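Local coordinates for BH0493 protein (Bacillus halodurans C-125, PDB 2QEE), which binds zinc and is probably a metal-dependent hydrolase of the amidohydrolase superfamily, with a substrate not established, at residues Q129-V142 with L361-S373. Residues are numbered along the deposited sequence; the frame is centred on the assembly and turned at random.
Sequences QVDTVLQLANVSDV and LEQLIYKWHHSKS
In what is probably the outer helical layer of an amidohydrolase-type (beta/alpha)-barrel, helix 126-136, which leads into strand 139-143, lies beside the start of helix 363-388, which follows zinc ligand Asp-357. The two axes run nearly parallel, 6° apart and 8.8 Å at closest approach. Val-133 fits among Leu-361, Leu-364 and Ile-365; its CG1, anti to the backbone N (chi1 167°), lies 3.9 Å from Leu-364 CB. Deeper in, Leu-134 CD2 and Leu-364 CD1 press together at 3.4 Å, tighter than usual van der Waals contact. Ala-137, just past the helix and before Asn-138, whose positive phi closes a Schellman motif, brings its CB to 3.5 Å from Leu-364 O, its small side chain allowing close backbone approach. At the N-terminal end, Gln-129 NE2 donates to the anti lone pair of Glu-362 OE2, which lies close to the plane of the amide (2.7 Å, N-H...O 162°). Lys-124 NZ is hydrogen-bonded to Gln-129 OE1, and the backbone N of Asp-43 to Glu-362 OE1. A leucine in place of Gln-129 would probably leave Glu-362 OE2 without this donor and Lys-124 without its amide oxygen. Val-139 CG2 comes obliquely to the Trp-368 indole, 3.8 Å from CD1, while Trp-368 NE1 is hydrogen-bonded to Asp-26 OD2 on neighbouring strand 24-26. Past the C-terminal end of helix 126-136, the extended side chain of Lys-372 carries NZ to Val-19 O and to a water, 2.6 Å away, that in turn donates to Ala-137 O at 2.7 Å.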
loop_
_atom_site.group_PDB
_atom_site.type_symbol
_atom_site.label_atom_id
_atom_site.label_comp_id
_atom_site.label_asym_id
_atom_site.label_seq_id
_atom_site.Cartn_x
_atom_site.Cartn_y
_atom_site.Cartn_z
ATOM N N GLN C 129 -31.170 24.092 10.663
ATOM C CA GLN C 129 -29.757 23.737 10.414
ATOM C C GLN C 129 -29.676 22.599 9.426
ATOM O O GLN C 129 -28.768 22.574 8.562
ATOM C CB GLN C 129 -28.965 23.444 11.706
ATOM C CG GLN C 129 -27.435 23.212 11.483
ATOM C CD GLN C 129 -26.673 24.459 10.970
ATOM O OE1 GLN C 129 -27.275 25.420 10.456
ATOM N NE2 GLN C 129 -25.326 24.434 11.095
ATOM N N VAL C 130 -30.544 21.622 9.574
ATOM C CA VAL C 130 -30.630 20.534 8.568
ATOM C C VAL C 130 -30.866 21.144 7.174
ATOM O O VAL C 130 -30.177 20.798 6.211
ATOM C CB VAL C 130 -31.697 19.451 8.953
ATOM C CG1 VAL C 130 -31.942 18.512 7.824
ATOM C CG2 VAL C 130 -31.226 18.665 10.169
ATOM N N ASP C 131 -31.843 22.036 7.044
ATOM C CA ASP C 131 -32.075 22.682 5.743
ATOM C C ASP C 131 -30.817 23.350 5.195
ATOM O O ASP C 131 -30.469 23.152 4.044
ATOM C CB ASP C 131 -33.221 23.698 5.858
ATOM C CG ASP C 131 -34.570 23.035 5.919
ATOM O OD1 ASP C 131 -34.681 21.815 5.690
ATOM O OD2 ASP C 131 -35.564 23.763 6.175
ATOM N N THR C 132 -30.173 24.173 6.011
ATOM C CA THR C 132 -28.957 24.851 5.617
ATOM C C THR C 132 -27.878 23.847 5.186
ATOM O O THR C 132 -27.291 23.980 4.101
ATOM C CB THR C 132 -28.413 25.706 6.759
ATOM O OG1 THR C 132 -29.420 26.675 7.138
ATOM C CG2 THR C 132 -27.174 26.445 6.299
ATOM N N VAL C 133 -27.615 22.861 6.052
ATOM C CA VAL C 133 -26.478 21.961 5.822
ATOM C C VAL C 133 -26.690 21.078 4.603
ATOM O O VAL C 133 -25.758 20.925 3.803
ATOM C CB VAL C 133 -26.117 21.132 7.107
ATOM C CG1 VAL C 133 -25.140 19.952 6.773
ATOM C CG2 VAL C 133 -25.514 22.034 8.089
ATOM N N LEU C 134 -27.883 20.529 4.399
ATOM C CA LEU C 134 -28.097 19.660 3.249
ATOM C C LEU C 134 -27.999 20.450 1.929
ATOM O O LEU C 134 -27.578 19.895 0.893
ATOM C CB LEU C 134 -29.469 18.968 3.323
ATOM C CG LEU C 134 -29.645 17.982 4.497
ATOM C CD1 LEU C 134 -30.976 17.194 4.324
ATOM C CD2 LEU C 134 -28.501 17.034 4.560
ATOM N N GLN C 135 -28.420 21.709 1.974
ATOM C CA GLN C 135 -28.311 22.577 0.809
ATOM C C GLN C 135 -26.835 22.855 0.472
ATOM O O GLN C 135 -26.370 22.652 -0.679
ATOM C CB GLN C 135 -29.089 23.872 1.059
ATOM C CG GLN C 135 -29.184 24.734 -0.160
ATOM C CD GLN C 135 -27.904 25.477 -0.444
ATOM O OE1 GLN C 135 -27.309 26.091 0.444
ATOM N NE2 GLN C 135 -27.499 25.480 -1.717
ATOM N N LEU C 136 -26.105 23.328 1.475
ATOM C CA LEU C 136 -24.660 23.627 1.343
ATOM C C LEU C 136 -23.830 22.435 0.899
ATOM O O LEU C 136 -22.927 22.588 0.038
ATOM C CB LEU C 136 -24.061 24.170 2.634
ATOM C CG LEU C 136 -24.404 25.607 2.965
ATOM C CD1 LEU C 136 -23.978 25.878 4.412
ATOM C CD2 LEU C 136 -23.727 26.550 1.969
ATOM N N ALA C 137 -24.117 21.260 1.467
ATOM C CA ALA C 137 -23.400 20.035 1.104
ATOM C C ALA C 137 -24.017 19.384 -0.149
ATOM O O ALA C 137 -23.519 18.360 -0.619
ATOM C CB ALA C 137 -23.380 19.031 2.305
ATOM N N ASN C 138 -25.125 19.935 -0.689
ATOM C CA ASN C 138 -25.825 19.284 -1.807
ATOM C C ASN C 138 -26.086 17.797 -1.588
ATOM O O ASN C 138 -25.775 16.946 -2.443
ATOM C CB ASN C 138 -25.082 19.509 -3.149
ATOM C CG ASN C 138 -25.975 19.326 -4.340
ATOM O OD1 ASN C 138 -27.213 19.165 -4.225
ATOM N ND2 ASN C 138 -25.345 19.252 -5.532
ATOM N N VAL C 139 -26.688 17.464 -0.427
ATOM C CA VAL C 139 -27.060 16.092 -0.119
ATOM C C VAL C 139 -28.596 15.988 -0.113
ATOM O O VAL C 139 -29.274 16.709 0.642
ATOM C CB VAL C 139 -26.513 15.647 1.249
ATOM C CG1 VAL C 139 -27.126 14.306 1.692
ATOM C CG2 VAL C 139 -24.970 15.555 1.190
ATOM N N SER C 140 -29.105 15.133 -0.977
ATOM C CA SER C 140 -30.555 14.971 -1.173
ATOM C C SER C 140 -31.100 13.891 -0.230
ATOM O O SER C 140 -32.312 13.905 0.149
ATOM C CB SER C 140 -30.833 14.586 -2.613
ATOM O OG SER C 140 -30.317 13.309 -2.932
ATOM N N ASP C 141 -30.254 12.918 0.132
ATOM C CA ASP C 141 -30.719 11.761 0.870
ATOM C C ASP C 141 -29.642 11.327 1.858
ATOM O O ASP C 141 -28.483 11.145 1.459
ATOM C CB ASP C 141 -31.003 10.596 -0.074
ATOM C CG ASP C 141 -32.204 10.890 -0.981
ATOM O OD1 ASP C 141 -33.361 10.597 -0.593
ATOM O OD2 ASP C 141 -32.041 11.515 -2.042
ATOM N N VAL C 142 -30.049 11.075 3.104
ATOM C CA VAL C 142 -29.139 10.648 4.160
ATOM C C VAL C 142 -29.606 9.282 4.647
ATOM O O VAL C 142 -30.811 9.108 4.994
ATOM C CB VAL C 142 -29.166 11.692 5.342
ATOM C CG1 VAL C 142 -28.528 11.125 6.619
ATOM C CG2 VAL C 142 -28.438 12.979 4.927
ATOM N N LEU C 361 -24.002 16.824 12.320
ATOM C CA LEU C 361 -24.669 17.291 11.101
ATOM C C LEU C 361 -23.762 18.072 10.152
ATOM O O LEU C 361 -23.683 17.721 8.977
ATOM C CB LEU C 361 -25.858 18.200 11.449
ATOM C CG LEU C 361 -26.656 18.783 10.271
ATOM C CD1 LEU C 361 -27.238 17.730 9.351
ATOM C CD2 LEU C 361 -27.750 19.663 10.913
ATOM N N GLU C 362 -23.057 19.083 10.660
ATOM C CA GLU C 362 -22.253 19.977 9.779
ATOM C C GLU C 362 -21.120 19.269 9.043
ATOM O O GLU C 362 -20.654 19.801 8.016
ATOM C CB GLU C 362 -21.638 21.140 10.530
ATOM C CG GLU C 362 -22.662 22.168 11.031
ATOM C CD GLU C 362 -23.448 21.718 12.273
ATOM O OE1 GLU C 362 -23.151 20.671 12.882
ATOM O OE2 GLU C 362 -24.364 22.469 12.651
ATOM N N GLN C 363 -20.736 18.089 9.505
ATOM C CA GLN C 363 -19.679 17.320 8.843
ATOM C C GLN C 363 -20.026 16.918 7.396
ATOM O O GLN C 363 -19.138 16.631 6.576
ATOM C CB GLN C 363 -19.368 16.066 9.623
ATOM C CG GLN C 363 -18.745 16.339 10.995
ATOM C CD GLN C 363 -18.594 15.092 11.849
ATOM O OE1 GLN C 363 -19.298 14.115 11.677
ATOM N NE2 GLN C 363 -17.664 15.132 12.796
ATOM N N LEU C 364 -21.301 16.862 7.053
ATOM C CA LEU C 364 -21.694 16.661 5.648
ATOM C C LEU C 364 -21.002 17.682 4.777
ATOM O O LEU C 364 -20.616 17.334 3.638
ATOM C CB LEU C 364 -23.214 16.813 5.475
ATOM C CG LEU C 364 -23.990 15.713 6.136
ATOM C CD1 LEU C 364 -25.481 16.019 5.883
ATOM C CD2 LEU C 364 -23.664 14.383 5.491
ATOM N N ILE C 365 -20.785 18.895 5.288
ATOM C CA ILE C 365 -20.189 19.941 4.446
ATOM C C ILE C 365 -18.769 19.474 4.062
ATOM O O ILE C 365 -18.454 19.361 2.865
ATOM C CB ILE C 365 -20.119 21.303 5.162
ATOM C CG1 ILE C 365 -21.554 21.787 5.426
ATOM C CG2 ILE C 365 -19.408 22.380 4.256
ATOM C CD1 ILE C 365 -21.623 23.118 6.251
ATOM N N TYR C 366 -17.933 19.223 5.073
ATOM C CA TYR C 366 -16.498 18.923 4.743
ATOM C C TYR C 366 -16.314 17.528 4.186
ATOM O O TYR C 366 -15.422 17.291 3.305
ATOM C CB TYR C 366 -15.565 19.165 5.910
ATOM C CG TYR C 366 -15.228 18.012 6.837
ATOM C CD1 TYR C 366 -14.326 17.007 6.440
ATOM C CD2 TYR C 366 -15.764 17.948 8.157
ATOM C CE1 TYR C 366 -13.894 16.024 7.303
ATOM C CE2 TYR C 366 -15.343 16.927 9.020
ATOM C CZ TYR C 366 -14.443 15.960 8.592
ATOM O OH TYR C 366 -14.008 14.958 9.444
ATOM N N LYS C 367 -17.084 16.559 4.664
ATOM C CA LYS C 367 -16.849 15.207 4.184
ATOM C C LYS C 367 -17.097 15.164 2.672
ATOM O O LYS C 367 -16.329 14.532 1.920
ATOM C CB LYS C 367 -17.738 14.182 4.917
ATOM C CG LYS C 367 -17.478 14.140 6.431
ATOM C CD LYS C 367 -16.544 13.068 6.818
ATOM C CE LYS C 367 -16.667 12.892 8.360
ATOM N NZ LYS C 367 -15.672 11.873 8.797
ATOM N N TRP C 368 -18.145 15.826 2.191
ATOM C CA TRP C 368 -18.457 15.822 0.750
ATOM C C TRP C 368 -17.561 16.787 -0.035
ATOM O O TRP C 368 -17.141 16.474 -1.136
ATOM C CB TRP C 368 -19.985 16.029 0.525
ATOM C CG TRP C 368 -20.666 14.772 0.944
ATOM C CD1 TRP C 368 -21.431 14.584 2.073
ATOM C CD2 TRP C 368 -20.533 13.500 0.328
ATOM N NE1 TRP C 368 -21.830 13.282 2.148
ATOM C CE2 TRP C 368 -21.256 12.582 1.108
ATOM C CE3 TRP C 368 -19.863 13.047 -0.822
ATOM C CZ2 TRP C 368 -21.358 11.240 0.776
ATOM C CZ3 TRP C 368 -19.976 11.734 -1.173
ATOM C CH2 TRP C 368 -20.705 10.822 -0.347
ATOM N N HIS C 369 -17.254 17.936 0.517
ATOM C CA HIS C 369 -16.357 18.876 -0.173
ATOM C C HIS C 369 -14.978 18.208 -0.405
ATOM O O HIS C 369 -14.406 18.239 -1.521
ATOM C CB HIS C 369 -16.213 20.122 0.688
ATOM C CG HIS C 369 -15.345 21.199 0.105
ATOM N ND1 HIS C 369 -13.963 21.086 -0.006
ATOM C CD2 HIS C 369 -15.656 22.445 -0.331
ATOM C CE1 HIS C 369 -13.479 22.198 -0.532
ATOM N NE2 HIS C 369 -14.483 23.038 -0.742
ATOM N N HIS C 370 -14.412 17.633 0.662
ATOM C CA HIS C 370 -13.035 17.098 0.545
ATOM C C HIS C 370 -13.000 15.898 -0.380
ATOM O O HIS C 370 -12.007 15.688 -1.132
ATOM C CB HIS C 370 -12.509 16.670 1.928
ATOM C CG HIS C 370 -12.304 17.793 2.907
ATOM N ND1 HIS C 370 -11.662 17.585 4.115
ATOM C CD2 HIS C 370 -12.647 19.105 2.880
ATOM C CE1 HIS C 370 -11.650 18.723 4.801
ATOM N NE2 HIS C 370 -12.200 19.666 4.057
ATOM N N SER C 371 -14.041 15.052 -0.295
ATOM C CA SER C 371 -14.091 13.855 -1.144
ATOM C C SER C 371 -14.429 14.193 -2.572
ATOM O O SER C 371 -13.926 13.575 -3.461
ATOM C CB SER C 371 -15.115 12.871 -0.626
ATOM O OG SER C 371 -14.562 12.242 0.550
ATOM N N LYS C 372 -15.367 15.109 -2.784
ATOM C CA LYS C 372 -15.701 15.448 -4.181
ATOM C C LYS C 372 -14.510 15.956 -4.991
ATOM O O LYS C 372 -14.361 15.559 -6.118
ATOM C CB LYS C 372 -16.877 16.431 -4.271
ATOM C CG LYS C 372 -18.206 15.682 -4.157
ATOM C CD LYS C 372 -19.399 16.721 -4.277
ATOM C CE LYS C 372 -20.753 15.991 -4.605
ATOM N NZ LYS C 372 -21.890 16.964 -4.916
ATOM N N SER C 373 -13.645 16.771 -4.370
ATOM C CA SER C 373 -12.488 17.344 -5.102
ATOM C C SER C 373 -11.585 16.195 -5.561
ATOM O O SER C 373 -11.173 16.169 -6.707
ATOM C CB SER C 373 -11.744 18.382 -4.283
ATOM O OG SER C 373 -11.192 17.851 -3.120
HETATM O O HOH W 1 -21.700 18.086 -2.618
#